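Local coordinates for exotoxin 3 (Staphylococcus aureus, PDB 2Z8L), which binds the sialylated glycan sialyl Lewis X and, as a superantigen-like member of the staphylococcal toxin family, probably recognises host glycoproteins, at residues T99-P113 / V129-L141. Sequence-based numbering, arbitrary orientation.
Unlike the reference sequence in segment 99-113: N111 (reference Ser). Unlike the reference sequence in segment 129-141: H132 (reference Tyr), V139 (reference Ile). With PO4 (phosphate ion), chain C.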
loop_
_atom_site.group_PDB
_atom_site.type_symbol
_atom_site.label_atom_id
_atom_site.label_comp_id
_atom_site.label_asym_id
_atom_site.label_seq_id
_atom_site.Cartn_x
_atom_site.Cartn_y
_atom_site.Cartn_z
ATOM N N THR A 99 -9.951 -1.826 1.614
ATOM C CA THR A 99 -10.683 -1.096 0.580
ATOM C C THR A 99 -11.982 -1.851 0.287
ATOM O O THR A 99 -12.160 -3.027 0.694
ATOM C CB THR A 99 -9.858 -1.002 -0.683
ATOM O OG1 THR A 99 -9.556 -2.311 -1.161
ATOM C CG2 THR A 99 -8.571 -0.201 -0.441
ATOM N N LYS A 100 -12.916 -1.171 -0.342
ATOM C CA LYS A 100 -14.115 -1.860 -0.866
ATOM C C LYS A 100 -13.732 -2.640 -2.104
ATOM O O LYS A 100 -12.898 -2.178 -2.884
ATOM C CB LYS A 100 -15.127 -0.807 -1.247
ATOM C CG LYS A 100 -15.423 0.146 -0.080
ATOM C CD LYS A 100 -16.582 1.077 -0.352
ATOM C CE LYS A 100 -17.179 1.547 0.966
ATOM N NZ LYS A 100 -16.134 2.113 1.910
ATOM N N LYS A 101 -14.323 -3.818 -2.285
ATOM C CA LYS A 101 -14.061 -4.591 -3.474
ATOM C C LYS A 101 -14.637 -3.840 -4.695
ATOM O O LYS A 101 -15.491 -2.933 -4.591
ATOM C CB LYS A 101 -14.629 -6.004 -3.358
ATOM C CG LYS A 101 -16.126 -6.010 -3.413
ATOM C CD LYS A 101 -16.650 -7.413 -3.237
ATOM C CE LYS A 101 -18.107 -7.384 -3.436
ATOM N NZ LYS A 101 -18.711 -8.643 -2.944
ATOM N N ASN A 102 -14.157 -4.222 -5.865
ATOM C CA ASN A 102 -14.655 -3.602 -7.086
ATOM C C ASN A 102 -16.163 -3.805 -7.274
ATOM O O ASN A 102 -16.678 -4.885 -7.053
ATOM C CB ASN A 102 -13.944 -4.204 -8.297
ATOM C CG ASN A 102 -12.516 -3.723 -8.454
ATOM O OD1 ASN A 102 -12.114 -2.721 -7.875
ATOM N ND2 ASN A 102 -11.787 -4.393 -9.333
ATOM N N GLN A 103 -16.844 -2.763 -7.697
ATOM C CA GLN A 103 -18.243 -2.862 -8.083
ATOM C C GLN A 103 -18.333 -3.340 -9.531
ATOM O O GLN A 103 -19.315 -3.988 -9.865
ATOM C CB GLN A 103 -18.930 -1.511 -7.894
ATOM C CG GLN A 103 -20.409 -1.520 -8.179
ATOM C CD GLN A 103 -21.216 -0.351 -7.607
ATOM O OE1 GLN A 103 -20.816 0.285 -6.610
ATOM N NE2 GLN A 103 -22.398 -0.073 -8.231
ATOM N N GLY A 104 -17.370 -2.972 -10.379
ATOM C CA GLY A 104 -17.266 -3.482 -11.694
ATOM C C GLY A 104 -16.600 -4.834 -11.758
ATOM O O GLY A 104 -16.030 -5.336 -10.778
ATOM N N ALA A 105 -16.681 -5.426 -12.943
ATOM C CA ALA A 105 -16.097 -6.732 -13.229
ATOM C C ALA A 105 -15.207 -6.454 -14.447
ATOM O O ALA A 105 -15.693 -6.037 -15.492
ATOM C CB ALA A 105 -17.116 -7.752 -13.524
ATOM N N TYR A 106 -13.911 -6.734 -14.334
ATOM C CA TYR A 106 -12.935 -6.289 -15.324
ATOM C C TYR A 106 -12.180 -7.484 -15.889
ATOM O O TYR A 106 -11.993 -8.484 -15.211
ATOM C CB TYR A 106 -11.922 -5.306 -14.736
ATOM C CG TYR A 106 -12.584 -4.119 -14.137
ATOM C CD1 TYR A 106 -12.974 -3.048 -14.949
ATOM C CD2 TYR A 106 -12.932 -4.096 -12.792
ATOM C CE1 TYR A 106 -13.652 -1.947 -14.439
ATOM C CE2 TYR A 106 -13.618 -2.968 -12.267
ATOM C CZ TYR A 106 -13.977 -1.916 -13.110
ATOM O OH TYR A 106 -14.669 -0.817 -12.626
ATOM N N TYR A 107 -11.806 -7.377 -17.131
ATOM C CA TYR A 107 -11.067 -8.463 -17.781
ATOM C C TYR A 107 -9.632 -8.114 -17.949
ATOM O O TYR A 107 -8.867 -8.956 -18.386
ATOM C CB TYR A 107 -11.706 -8.841 -19.085
ATOM C CG TYR A 107 -12.011 -7.709 -20.018
ATOM C CD1 TYR A 107 -13.319 -7.292 -20.178
ATOM C CD2 TYR A 107 -11.025 -7.109 -20.772
ATOM C CE1 TYR A 107 -13.623 -6.295 -21.040
ATOM C CE2 TYR A 107 -11.334 -6.107 -21.659
ATOM C CZ TYR A 107 -12.635 -5.693 -21.744
ATOM O OH TYR A 107 -12.989 -4.694 -22.612
ATOM N N ASP A 108 -9.262 -6.881 -17.623
ATOM C CA ASP A 108 -7.866 -6.518 -17.585
ATOM C C ASP A 108 -7.733 -5.335 -16.617
ATOM O O ASP A 108 -8.671 -4.949 -15.916
ATOM C CB ASP A 108 -7.346 -6.155 -18.983
ATOM C CG ASP A 108 -5.862 -6.551 -19.213
ATOM O OD1 ASP A 108 -5.139 -6.816 -18.211
ATOM O OD2 ASP A 108 -5.436 -6.667 -20.415
ATOM N N TYR A 109 -6.554 -4.776 -16.549
ATOM C CA TYR A 109 -6.332 -3.608 -15.694
ATOM C C TYR A 109 -7.190 -2.411 -16.107
ATOM O O TYR A 109 -7.493 -2.211 -17.294
ATOM C CB TYR A 109 -4.862 -3.210 -15.653
ATOM C CG TYR A 109 -4.204 -3.157 -16.963
ATOM C CD1 TYR A 109 -4.306 -2.067 -17.780
ATOM C CD2 TYR A 109 -3.484 -4.234 -17.394
ATOM C CE1 TYR A 109 -3.628 -2.051 -19.047
ATOM C CE2 TYR A 109 -2.782 -4.224 -18.631
ATOM C CZ TYR A 109 -2.904 -3.141 -19.459
ATOM O OH TYR A 109 -2.228 -3.174 -20.683
ATOM N N LEU A 110 -7.589 -1.604 -15.141
ATOM C CA LEU A 110 -8.456 -0.483 -15.450
ATOM C C LEU A 110 -7.758 0.829 -15.626
ATOM O O LEU A 110 -8.389 1.812 -16.049
ATOM C CB LEU A 110 -9.620 -0.389 -14.461
ATOM C CG LEU A 110 -9.367 -0.428 -12.997
ATOM C CD1 LEU A 110 -8.472 0.767 -12.478
ATOM C CD2 LEU A 110 -10.677 -0.487 -12.167
ATOM N N ASN A 111 -6.451 0.863 -15.359
ATOM C CA ASN A 111 -5.655 2.066 -15.598
ATOM C C ASN A 111 -4.194 1.626 -15.665
ATOM O O ASN A 111 -3.811 0.679 -15.004
ATOM C CB ASN A 111 -5.911 3.049 -14.426
ATOM C CG ASN A 111 -5.373 4.446 -14.629
ATOM O OD1 ASN A 111 -5.016 4.858 -15.730
ATOM N ND2 ASN A 111 -5.381 5.227 -13.517
ATOM N N ALA A 112 -3.393 2.329 -16.464
ATOM C CA ALA A 112 -1.969 1.984 -16.670
ATOM C C ALA A 112 -1.153 3.281 -16.657
ATOM O O ALA A 112 -0.507 3.637 -17.657
ATOM C CB ALA A 112 -1.766 1.247 -17.954
ATOM N N PRO A 113 -1.161 3.959 -15.521
ATOM C CA PRO A 113 -0.384 5.219 -15.444
ATOM C C PRO A 113 1.100 4.970 -15.715
ATOM O O PRO A 113 1.636 3.952 -15.322
ATOM C CB PRO A 113 -0.597 5.688 -13.999
ATOM C CG PRO A 113 -1.023 4.420 -13.234
ATOM C CD PRO A 113 -1.795 3.610 -14.239
ATOM N N VAL A 129 10.905 5.027 -18.243
ATOM C CA VAL A 129 9.481 5.162 -18.212
ATOM C C VAL A 129 8.871 3.771 -18.248
ATOM O O VAL A 129 9.034 3.041 -19.220
ATOM C CB VAL A 129 8.902 5.970 -19.404
ATOM C CG1 VAL A 129 7.349 6.084 -19.272
ATOM C CG2 VAL A 129 9.565 7.339 -19.526
ATOM N N LYS A 130 8.134 3.437 -17.210
ATOM C CA LYS A 130 7.515 2.144 -17.062
ATOM C C LYS A 130 6.017 2.434 -16.901
ATOM O O LYS A 130 5.603 3.573 -17.001
ATOM C CB LYS A 130 8.062 1.400 -15.870
ATOM C CG LYS A 130 9.563 1.114 -15.923
ATOM C CD LYS A 130 9.858 0.003 -16.929
ATOM C CE LYS A 130 11.337 -0.219 -17.124
ATOM N NZ LYS A 130 11.625 -0.945 -18.420
ATOM N N ARG A 131 5.234 1.371 -16.828
ATOM C CA ARG A 131 3.779 1.462 -16.491
ATOM C C ARG A 131 3.562 0.752 -15.202
ATOM O O ARG A 131 4.247 -0.226 -14.907
ATOM C CB ARG A 131 2.938 0.768 -17.562
ATOM C CG ARG A 131 3.031 1.351 -18.876
ATOM C CD ARG A 131 2.266 2.605 -18.951
ATOM N NE ARG A 131 2.206 3.107 -20.317
ATOM C CZ ARG A 131 1.367 4.047 -20.748
ATOM N NH1 ARG A 131 0.464 4.604 -19.941
ATOM N NH2 ARG A 131 1.410 4.423 -22.015
ATOM N N HIS A 132 2.565 1.191 -14.437
ATOM C CA HIS A 132 2.154 0.430 -13.294
ATOM C C HIS A 132 0.671 0.175 -13.513
ATOM O O HIS A 132 -0.130 1.097 -13.539
ATOM C CB HIS A 132 2.338 1.206 -12.012
ATOM C CG HIS A 132 1.924 0.462 -10.791
ATOM N ND1 HIS A 132 2.661 -0.581 -10.281
ATOM C CD2 HIS A 132 0.844 0.599 -9.987
ATOM C CE1 HIS A 132 2.056 -1.045 -9.199
ATOM N NE2 HIS A 132 0.957 -0.343 -8.994
ATOM N N TYR A 133 0.335 -1.082 -13.601
ATOM C CA TYR A 133 -1.039 -1.479 -13.866
ATOM C C TYR A 133 -1.868 -1.512 -12.587
ATOM O O TYR A 133 -1.512 -2.166 -11.591
ATOM C CB TYR A 133 -1.029 -2.815 -14.555
ATOM C CG TYR A 133 -0.232 -2.789 -15.819
ATOM C CD1 TYR A 133 -0.662 -2.054 -16.911
ATOM C CD2 TYR A 133 0.989 -3.451 -15.920
ATOM C CE1 TYR A 133 0.050 -1.988 -18.091
ATOM C CE2 TYR A 133 1.719 -3.399 -17.118
ATOM C CZ TYR A 133 1.240 -2.656 -18.200
ATOM O OH TYR A 133 1.942 -2.608 -19.402
ATOM N N ILE A 134 -3.067 -0.890 -12.664
ATOM C CA ILE A 134 -3.976 -0.744 -11.563
ATOM C C ILE A 134 -5.206 -1.586 -11.868
ATOM O O ILE A 134 -5.791 -1.434 -12.930
ATOM C CB ILE A 134 -4.433 0.750 -11.425
ATOM C CG1 ILE A 134 -3.256 1.734 -11.238
ATOM C CG2 ILE A 134 -5.456 0.962 -10.339
ATOM C CD1 ILE A 134 -2.514 1.511 -10.015
ATOM N N TYR A 135 -5.556 -2.481 -10.941
ATOM C CA TYR A 135 -6.708 -3.373 -11.103
ATOM C C TYR A 135 -7.880 -3.032 -10.215
ATOM O O TYR A 135 -8.937 -3.669 -10.360
ATOM C CB TYR A 135 -6.279 -4.840 -10.862
ATOM C CG TYR A 135 -5.230 -5.307 -11.846
ATOM C CD1 TYR A 135 -5.577 -6.011 -12.978
ATOM C CD2 TYR A 135 -3.888 -5.057 -11.625
ATOM C CE1 TYR A 135 -4.619 -6.438 -13.885
ATOM C CE2 TYR A 135 -2.945 -5.495 -12.524
ATOM C CZ TYR A 135 -3.321 -6.164 -13.643
ATOM O OH TYR A 135 -2.409 -6.637 -14.585
ATOM N N LYS A 136 -7.733 -2.043 -9.351
ATOM C CA LYS A 136 -8.736 -1.744 -8.362
ATOM C C LYS A 136 -9.310 -0.352 -8.484
ATOM O O LYS A 136 -8.579 0.594 -8.644
ATOM C CB LYS A 136 -8.173 -2.005 -6.927
ATOM C CG LYS A 136 -8.111 -3.510 -6.653
ATOM C CD LYS A 136 -7.474 -3.883 -5.313
ATOM C CE LYS A 136 -8.016 -3.053 -4.103
ATOM N NZ LYS A 136 -9.523 -3.032 -3.818
ATOM N N GLU A 137 -10.620 -0.250 -8.270
ATOM C CA GLU A 137 -11.300 1.021 -8.223
ATOM C C GLU A 137 -10.874 1.831 -7.040
ATOM O O GLU A 137 -10.786 3.041 -7.153
ATOM C CB GLU A 137 -12.820 0.822 -8.149
ATOM C CG GLU A 137 -13.383 0.191 -9.373
ATOM C CD GLU A 137 -14.771 -0.433 -9.147
ATOM O OE1 GLU A 137 -15.338 -0.287 -8.029
ATOM O OE2 GLU A 137 -15.222 -1.102 -10.071
ATOM N N GLU A 138 -10.703 1.179 -5.904
ATOM C CA GLU A 138 -10.274 1.837 -4.637
ATOM C C GLU A 138 -8.955 1.186 -4.265
ATOM O O GLU A 138 -8.890 -0.011 -4.096
ATOM C CB GLU A 138 -11.316 1.571 -3.549
ATOM C CG GLU A 138 -11.346 2.621 -2.517
ATOM C CD GLU A 138 -12.540 2.453 -1.604
ATOM O OE1 GLU A 138 -13.683 2.833 -2.052
ATOM O OE2 GLU A 138 -12.349 1.875 -0.481
ATOM N N VAL A 139 -7.903 1.980 -4.161
ATOM C CA VAL A 139 -6.600 1.469 -3.889
ATOM C C VAL A 139 -6.036 2.178 -2.618
ATOM O O VAL A 139 -6.117 3.405 -2.484
ATOM C CB VAL A 139 -5.602 1.676 -5.044
ATOM C CG1 VAL A 139 -4.360 0.802 -4.697
ATOM C CG2 VAL A 139 -6.160 1.350 -6.444
ATOM N N SER A 140 -5.466 1.380 -1.693
ATOM C CA SER A 140 -4.866 1.989 -0.485
ATOM C C SER A 140 -3.484 2.569 -0.825
ATOM O O SER A 140 -2.726 1.975 -1.634
ATOM C CB SER A 140 -4.741 0.963 0.673
ATOM O OG SER A 140 -3.800 -0.046 0.436
ATOM N N LEU A 141 -3.145 3.718 -0.195
ATOM C CA LEU A 141 -1.757 4.191 -0.244
ATOM C C LEU A 141 -0.812 3.112 0.238
ATOM O O LEU A 141 0.311 3.020 -0.298
ATOM C CB LEU A 141 -1.551 5.461 0.588
ATOM C CG LEU A 141 -2.333 6.653 0.124
ATOM C CD1 LEU A 141 -1.853 7.899 0.932
ATOM C CD2 LEU A 141 -2.196 6.898 -1.383
HETATM P P PO4 C . -12.007 -7.470 -6.217
HETATM O O1 PO4 C . -12.097 -8.307 -4.929
HETATM O O2 PO4 C . -13.229 -7.790 -7.068
HETATM O O3 PO4 C . -10.765 -7.843 -7.002
HETATM O O4 PO4 C . -11.993 -5.987 -5.927
HETATM O O HOH W 1 -11.674 -1.715 -5.369
HETATM O O HOH W 2 -14.885 -0.078 -5.278
HETATM O O HOH W 3 -9.005 -4.625 -13.132
HETATM O O HOH W 4 -2.728 -7.565 -17.696
#
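R131 opens the contact by reaching back to segment 99-113: its chain turns about the CB-CG bond (chi2 -75°), which brings NH1 to the carbonyl O of A112, 2.7 Å away and almost in line with that C=O. H132 bonds through its backbone N to P113 O. Y133 then lays CD1 3.3 Å above the plane of the Y109 ring, over its centre, though the two rings are inclined by 31°. I134 N donates to N111 O, while I134 O takes L110 N at 2.9 Å and N111 N only weakly, a classic beta bulge; CG2 packs on L110 CD1 and CG1 on P113 CD. The Y135 ring receives Y109 CB over one face, a CH-pi contact, and the backbone O of Y135 accepts a bond from N102 ND2, in the plane of that amide. K136 curls NZ onto T99 OG1 (2.8 Å) and a salt bridge to D78. E137 shows how one acidic side chain can satisfy the main-chain N-H groups of a turn: OE1 takes Q103 N, and OE2 takes G104 N on its syn side and Y106 OH, 2.6 Å away, on its anti side. N102 OD1 holds E137 N at 2.9 Å, nearly straight. K100 N donates to E138 OE2 from well above the carboxylate plane, and a water joins K100 O, N102 OD1, K136 NZ and E138 N. Together these bonds fasten the connection after strand 92-100 to the beta-grasp side, in the OB-fold/beta-grasp architecture of staphylococcal superantigen-like toxins.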